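Local coordinates for ParB-like N-terminal domain-containing protein (PDB 1VK1) that probably binds a nucleotide and acts as a kinase, perhaps on free serine as its SerK relatives do, through a ParB/sulfiredoxin-like domain, at residues I49-A57 with I67-L77. Sequence-based numbering, arbitrary orientation.
Sequences IFWKPMLLA and IVDGHHRWAGL. With PO4 (phosphate ion), chain B.
The phosphate pocket of the ParB/sulfiredoxin-like fold is built where Val-68 and Asp-69 both face Leu-55 in a classic beta bulge. Leu-55 O accepts from Val-68 N (2.8 Å) and Asp-69 N, both donors approaching from the same face of its carbonyl plane, while Leu-55 N gives a nearly straight bond (169°) to Asp-69 O. Gly-70, whose positive phi and closeness to Met-54 SD suit a residue without CB, N-caps helix 71-80. Here, probably as in relatives of this clan, the helix start faces an anion: a phosphate ion, probably from the crystallisation liquor, takes Gly-70 N, His-71 N and His-71 ND1 (2.8 Å) on O4, and His-72 N and His-72 ND1 (2.6 Å) on O2. It may mark where a nucleotide or substrate phosphate binds. Arg-73, bent at chi3 (-60°), lays its guanidinium between Lys-52 CD and Gly-70 CA; NH2 makes a bent bond to Pro-53 O (3.0 Å) and a straight, in-plane salt bridge (172°) to Asp-69 OD2 (3.1 Å), which water 1 also links to Pro-53 O. Flexible Met-54, bent at chi2 and chi3, turns CE to Ile-67 CG2 (3.8 Å) and Trp-74 CB, and the flat Phe-50 ring's edge meets Arg-73 CB (3.9 Å from CE1).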
ATOM      1  N   ILE A  49      -3.432  10.628  19.611  1.00 11.59           N
ATOM      2  CA  ILE A  49      -2.068  10.118  19.700  1.00 12.41           C
ATOM      3  C   ILE A  49      -1.630   9.543  18.364  1.00 11.46           C
ATOM      4  O   ILE A  49      -2.366   8.784  17.747  1.00 12.12           O
ATOM      5  CB  ILE A  49      -1.966   9.021  20.799  1.00 12.88           C
ATOM      6  CG1 ILE A  49      -2.281   9.612  22.197  1.00 14.55           C
ATOM      7  CG2 ILE A  49      -0.592   8.366  20.814  1.00 13.98           C
ATOM      8  CD1 ILE A  49      -1.282  10.643  22.714  1.00 17.00           C
ATOM      9  N   PHE A  50      -0.437   9.930  17.934  1.00 10.82           N
ATOM     10  CA  PHE A  50       0.222   9.360  16.770  1.00 11.15           C
ATOM     11  C   PHE A  50       1.251   8.384  17.290  1.00 11.80           C
ATOM     12  O   PHE A  50       2.175   8.766  17.990  1.00 14.44           O
ATOM     13  CB  PHE A  50       0.883  10.513  15.987  1.00 11.43           C
ATOM     14  CG  PHE A  50       1.418  10.114  14.648  1.00 11.15           C
ATOM     15  CD1 PHE A  50       0.628  10.156  13.523  1.00 11.69           C
ATOM     16  CD2 PHE A  50       2.723   9.698  14.507  1.00 13.27           C
ATOM     17  CE1 PHE A  50       1.134   9.789  12.288  1.00 12.77           C
ATOM     18  CE2 PHE A  50       3.217   9.328  13.241  1.00 13.23           C
ATOM     19  CZ  PHE A  50       2.427   9.373  12.168  1.00 12.55           C
ATOM     20  N   TRP A  51       1.080   7.117  16.976  1.00 11.17           N
ATOM     21  CA  TRP A  51       1.916   6.089  17.628  1.00 13.04           C
ATOM     22  C   TRP A  51       2.790   5.258  16.720  1.00 12.83           C
ATOM     23  O   TRP A  51       3.581   4.438  17.218  1.00 15.76           O
ATOM     24  CB  TRP A  51       1.081   5.195  18.523  1.00 15.50           C
ATOM     25  CG  TRP A  51      -0.028   4.564  17.877  1.00 15.64           C
ATOM     26  CD1 TRP A  51      -1.334   4.996  17.877  1.00 17.30           C
ATOM     27  CD2 TRP A  51      -0.029   3.300  17.180  1.00 17.19           C
ATOM     28  NE1 TRP A  51      -2.123   4.102  17.191  1.00 18.39           N
ATOM     29  CE2 TRP A  51      -1.349   3.054  16.763  1.00 17.36           C
ATOM     30  CE3 TRP A  51       0.958   2.356  16.857  1.00 17.59           C
ATOM     31  CZ2 TRP A  51      -1.706   1.922  16.045  1.00 19.39           C
ATOM     32  CZ3 TRP A  51       0.585   1.230  16.143  1.00 17.69           C
ATOM     33  CH2 TRP A  51      -0.727   1.034  15.748  1.00 18.17           C
ATOM     34  N   LYS A  52       2.647   5.419  15.416  1.00 13.11           N
ATOM     35  CA  LYS A  52       3.390   4.592  14.479  1.00 13.97           C
ATOM     36  C   LYS A  52       4.249   5.496  13.611  1.00 13.54           C
ATOM     37  O   LYS A  52       3.712   6.200  12.738  1.00 13.27           O
ATOM     38  CB  LYS A  52       2.429   3.760  13.602  1.00 16.12           C
ATOM     39  CG  LYS A  52       3.122   2.621  12.880  1.00 19.05           C
ATOM     40  CD  LYS A  52       2.136   1.722  12.117  1.00 22.83           C
ATOM     41  CE  LYS A  52       2.877   0.627  11.336  1.00 26.95           C
ATOM     42  NZ  LYS A  52       1.943  -0.356  10.694  1.00 30.10           N
ATOM     43  N   PRO A  53       5.577   5.501  13.812  1.00 13.11           N
ATOM     44  CA  PRO A  53       6.415   6.479  13.106  1.00 12.79           C
ATOM     45  C   PRO A  53       6.393   6.248  11.606  1.00 11.94           C
ATOM     46  O   PRO A  53       6.238   5.115  11.148  1.00 13.06           O
ATOM     47  CB  PRO A  53       7.817   6.220  13.661  1.00 15.74           C
ATOM     48  CG  PRO A  53       7.791   4.801  14.111  1.00 17.66           C
ATOM     49  CD  PRO A  53       6.385   4.590  14.656  1.00 16.49           C
ATOM     50  N   MET A  54       6.552   7.314  10.851  1.00 10.19           N
ATOM     51  CA  MET A  54       6.848   7.183   9.442  1.00 10.20           C
ATOM     52  C   MET A  54       8.146   6.423   9.285  1.00  9.45           C
ATOM     53  O   MET A  54       9.042   6.564  10.110  1.00  9.98           O
ATOM     54  CB  MET A  54       7.033   8.556   8.816  1.00 10.53           C
ATOM     55  CG  MET A  54       5.818   9.490   8.884  1.00 11.09           C
ATOM     56  SD  MET A  54       4.388   8.898   7.896  1.00 10.74           S
ATOM     57  CE  MET A  54       5.152   8.880   6.257  1.00  9.52           C
ATOM     58  N   LEU A  55       8.262   5.648   8.218  1.00  8.99           N
ATOM     59  CA  LEU A  55       9.563   5.128   7.773  1.00  9.13           C
ATOM     60  C   LEU A  55       9.920   5.847   6.500  1.00  7.99           C
ATOM     61  O   LEU A  55       9.119   5.869   5.557  1.00  8.49           O
ATOM     62  CB  LEU A  55       9.533   3.608   7.513  1.00 10.79           C
ATOM     63  CG  LEU A  55       9.081   2.759   8.689  1.00 12.70           C
ATOM     64  CD1 LEU A  55       9.120   1.261   8.305  1.00 15.76           C
ATOM     65  CD2 LEU A  55       9.891   3.037   9.936  1.00 15.21           C
ATOM     66  N   LEU A  56      11.109   6.466   6.499  1.00  8.78           N
ATOM     67  CA  LEU A  56      11.572   7.302   5.417  1.00  8.91           C
ATOM     68  C   LEU A  56      12.960   6.899   4.976  1.00  9.84           C
ATOM     69  O   LEU A  56      13.716   6.307   5.739  1.00 12.22           O
ATOM     70  CB  LEU A  56      11.661   8.761   5.878  1.00  9.18           C
ATOM     71  CG  LEU A  56      10.383   9.411   6.412  1.00  9.52           C
ATOM     72  CD1 LEU A  56      10.717  10.857   6.829  1.00 10.43           C
ATOM     73  CD2 LEU A  56       9.260   9.390   5.423  1.00  9.53           C
ATOM     74  N   ALA A  57      13.322   7.285   3.763  1.00  9.16           N
ATOM     75  CA  ALA A  57      14.694   7.147   3.259  1.00 10.23           C
ATOM     76  C   ALA A  57      15.023   8.369   2.435  1.00 10.06           C
ATOM     77  O   ALA A  57      14.215   8.813   1.629  1.00 10.49           O
ATOM     78  CB  ALA A  57      14.842   5.903   2.416  1.00 11.64           C
ATOM     79  N   ILE A  67       8.838   8.192   1.147  1.00  8.02           N
ATOM     80  CA  ILE A  67       8.007   7.519   2.120  1.00  8.41           C
ATOM     81  C   ILE A  67       8.165   6.024   1.861  1.00  8.57           C
ATOM     82  O   ILE A  67       7.777   5.532   0.828  1.00  9.60           O
ATOM     83  CB  ILE A  67       6.528   7.932   2.018  1.00  7.83           C
ATOM     84  CG1 ILE A  67       6.350   9.425   2.380  1.00  8.45           C
ATOM     85  CG2 ILE A  67       5.688   7.044   2.932  1.00  8.68           C
ATOM     86  CD1 ILE A  67       4.964   9.959   2.096  1.00  9.45           C
ATOM     87  N   VAL A  68       8.727   5.320   2.829  1.00  8.42           N
ATOM     88  CA  VAL A  68       8.856   3.859   2.765  1.00  8.48           C
ATOM     89  C   VAL A  68       7.549   3.266   3.288  1.00  8.36           C
ATOM     90  O   VAL A  68       6.943   2.444   2.648  1.00  9.95           O
ATOM     91  CB  VAL A  68      10.097   3.383   3.531  1.00  9.04           C
ATOM     92  CG1 VAL A  68      10.141   1.881   3.600  1.00 10.12           C
ATOM     93  CG2 VAL A  68      11.344   3.919   2.865  1.00 10.54           C
ATOM     94  N   ASP A  69       7.131   3.713   4.467  1.00  8.94           N
ATOM     95  CA  ASP A  69       5.896   3.289   5.079  1.00  9.57           C
ATOM     96  C   ASP A  69       5.231   4.474   5.741  1.00  8.28           C
ATOM     97  O   ASP A  69       5.878   5.228   6.454  1.00 10.05           O
ATOM     98  CB  ASP A  69       6.158   2.193   6.141  1.00 12.08           C
ATOM     99  CG  ASP A  69       4.896   1.675   6.727  1.00 17.68           C
ATOM    100  OD1 ASP A  69       4.038   1.183   5.955  1.00 21.97           O
ATOM    101  OD2 ASP A  69       4.641   1.766   7.936  1.00 21.42           O
ATOM    102  N   GLY A  70       3.933   4.612   5.510  1.00  8.84           N
ATOM    103  CA  GLY A  70       3.133   5.656   6.146  1.00  8.89           C
ATOM    104  C   GLY A  70       2.436   6.625   5.212  1.00  8.66           C
ATOM    105  O   GLY A  70       2.143   7.747   5.607  1.00  9.29           O
ATOM    106  N   HIS A  71       2.090   6.209   4.001  1.00  7.86           N
ATOM    107  CA  HIS A  71       1.388   7.086   3.072  1.00  7.86           C
ATOM    108  C   HIS A  71       0.083   7.624   3.630  1.00  7.72           C
ATOM    109  O   HIS A  71      -0.214   8.803   3.482  1.00  8.55           O
ATOM    110  CB  HIS A  71       1.104   6.380   1.734  1.00  8.25           C
ATOM    111  CG  HIS A  71       2.326   6.093   0.932  1.00  8.20           C
ATOM    112  ND1 HIS A  71       3.125   4.984   1.147  1.00  8.87           N
ATOM    113  CD2 HIS A  71       2.908   6.784  -0.079  1.00  8.37           C
ATOM    114  CE1 HIS A  71       4.134   5.022   0.284  1.00  8.80           C
ATOM    115  NE2 HIS A  71       4.036   6.107  -0.451  1.00  9.29           N
ATOM    116  N   HIS A  72      -0.712   6.769   4.261  1.00  8.30           N
ATOM    117  CA  HIS A  72      -2.002   7.199   4.775  1.00  8.78           C
ATOM    118  C   HIS A  72      -1.851   8.111   5.973  1.00  8.49           C
ATOM    119  O   HIS A  72      -2.637   9.064   6.127  1.00  9.72           O
ATOM    120  CB  HIS A  72      -2.915   6.002   5.046  1.00  9.40           C
ATOM    121  CG  HIS A  72      -3.271   5.253   3.804  1.00  9.40           C
ATOM    122  ND1 HIS A  72      -2.467   4.274   3.269  1.00  9.68           N
ATOM    123  CD2 HIS A  72      -4.318   5.386   2.966  1.00 10.47           C
ATOM    124  CE1 HIS A  72      -3.038   3.824   2.160  1.00 10.70           C
ATOM    125  NE2 HIS A  72      -4.159   4.480   1.958  1.00 11.59           N
ATOM    126  N   ARG A  73      -0.846   7.851   6.806  1.00  8.45           N
ATOM    127  CA  ARG A  73      -0.515   8.733   7.930  1.00  9.11           C
ATOM    128  C   ARG A  73      -0.056  10.109   7.470  1.00  8.90           C
ATOM    129  O   ARG A  73      -0.546  11.137   7.946  1.00  9.31           O
ATOM    130  CB  ARG A  73       0.555   8.069   8.812  1.00 10.62           C
ATOM    131  CG  ARG A  73       0.057   6.757   9.435  1.00 13.58           C
ATOM    132  CD  ARG A  73       0.923   6.126  10.505  1.00 15.04           C
ATOM    133  NE  ARG A  73       2.265   5.739  10.164  1.00 19.51           N
ATOM    134  CZ  ARG A  73       2.647   4.599   9.549  1.00 17.94           C
ATOM    135  NH1 ARG A  73       1.778   3.723   9.048  1.00 21.19           N
ATOM    136  NH2 ARG A  73       3.924   4.380   9.403  1.00 20.53           N
ATOM    137  N   TRP A  74       0.846  10.146   6.495  1.00  8.64           N
ATOM    138  CA  TRP A  74       1.310  11.406   5.912  1.00  8.80           C
ATOM    139  C   TRP A  74       0.168  12.184   5.283  1.00  8.83           C
ATOM    140  O   TRP A  74      -0.018  13.376   5.560  1.00  9.61           O
ATOM    141  CB  TRP A  74       2.411  11.101   4.870  1.00  9.59           C
ATOM    142  CG  TRP A  74       2.712  12.184   3.895  1.00  8.91           C
ATOM    143  CD1 TRP A  74       3.512  13.273   4.082  1.00  9.91           C
ATOM    144  CD2 TRP A  74       2.303  12.220   2.530  1.00  9.60           C
ATOM    145  NE1 TRP A  74       3.580  14.008   2.916  1.00 10.42           N
ATOM    146  CE2 TRP A  74       2.849  13.374   1.952  1.00 10.29           C
ATOM    147  CE3 TRP A  74       1.523  11.373   1.719  1.00 10.59           C
ATOM    148  CZ2 TRP A  74       2.641  13.702   0.597  1.00 12.03           C
ATOM    149  CZ3 TRP A  74       1.313  11.704   0.402  1.00 12.33           C
ATOM    150  CH2 TRP A  74       1.874  12.851  -0.144  1.00 12.78           C
ATOM    151  N   ALA A  75      -0.626  11.517   4.461  1.00  8.64           N
ATOM    152  CA  ALA A  75      -1.693  12.190   3.756  1.00  9.59           C
ATOM    153  C   ALA A  75      -2.781  12.653   4.728  1.00  8.89           C
ATOM    154  O   ALA A  75      -3.351  13.733   4.558  1.00 10.02           O
ATOM    155  CB  ALA A  75      -2.282  11.278   2.675  1.00 10.11           C
ATOM    156  N   GLY A  76      -3.076  11.846   5.748  1.00  8.78           N
ATOM    157  CA  GLY A  76      -4.059  12.236   6.740  1.00  9.42           C
ATOM    158  C   GLY A  76      -3.612  13.439   7.547  1.00  9.42           C
ATOM    159  O   GLY A  76      -4.391  14.366   7.787  1.00 10.34           O
ATOM    160  N   LEU A  77      -2.351  13.448   7.945  1.00  9.22           N
ATOM    161  CA  LEU A  77      -1.806  14.583   8.658  1.00  9.69           C
ATOM    162  C   LEU A  77      -1.815  15.842   7.796  1.00 10.15           C
ATOM    163  O   LEU A  77      -2.121  16.927   8.292  1.00 11.32           O
ATOM    164  CB  LEU A  77      -0.395  14.278   9.165  1.00  9.61           C
ATOM    165  CG  LEU A  77      -0.287  13.296  10.336  1.00  9.28           C
ATOM    166  CD1 LEU A  77       1.165  13.035  10.629  1.00 10.60           C
ATOM    167  CD2 LEU A  77      -1.063  13.750  11.591  1.00 10.52           C
TER
HETATM  168  P   PO4 B 301       0.978   2.892   3.356  1.00 14.39           P
HETATM  169  O1  PO4 B 301       0.457   2.919   1.806  1.00 14.94           O
HETATM  170  O2  PO4 B 301       0.004   3.871   4.130  1.00 13.41           O
HETATM  171  O3  PO4 B 301       0.846   1.495   3.852  1.00 15.29           O
HETATM  172  O4  PO4 B 301       2.403   3.408   3.393  1.00  8.85           O
HETATM  173  O   HOH W   1       5.866   2.403  10.404  1.00 28.13           O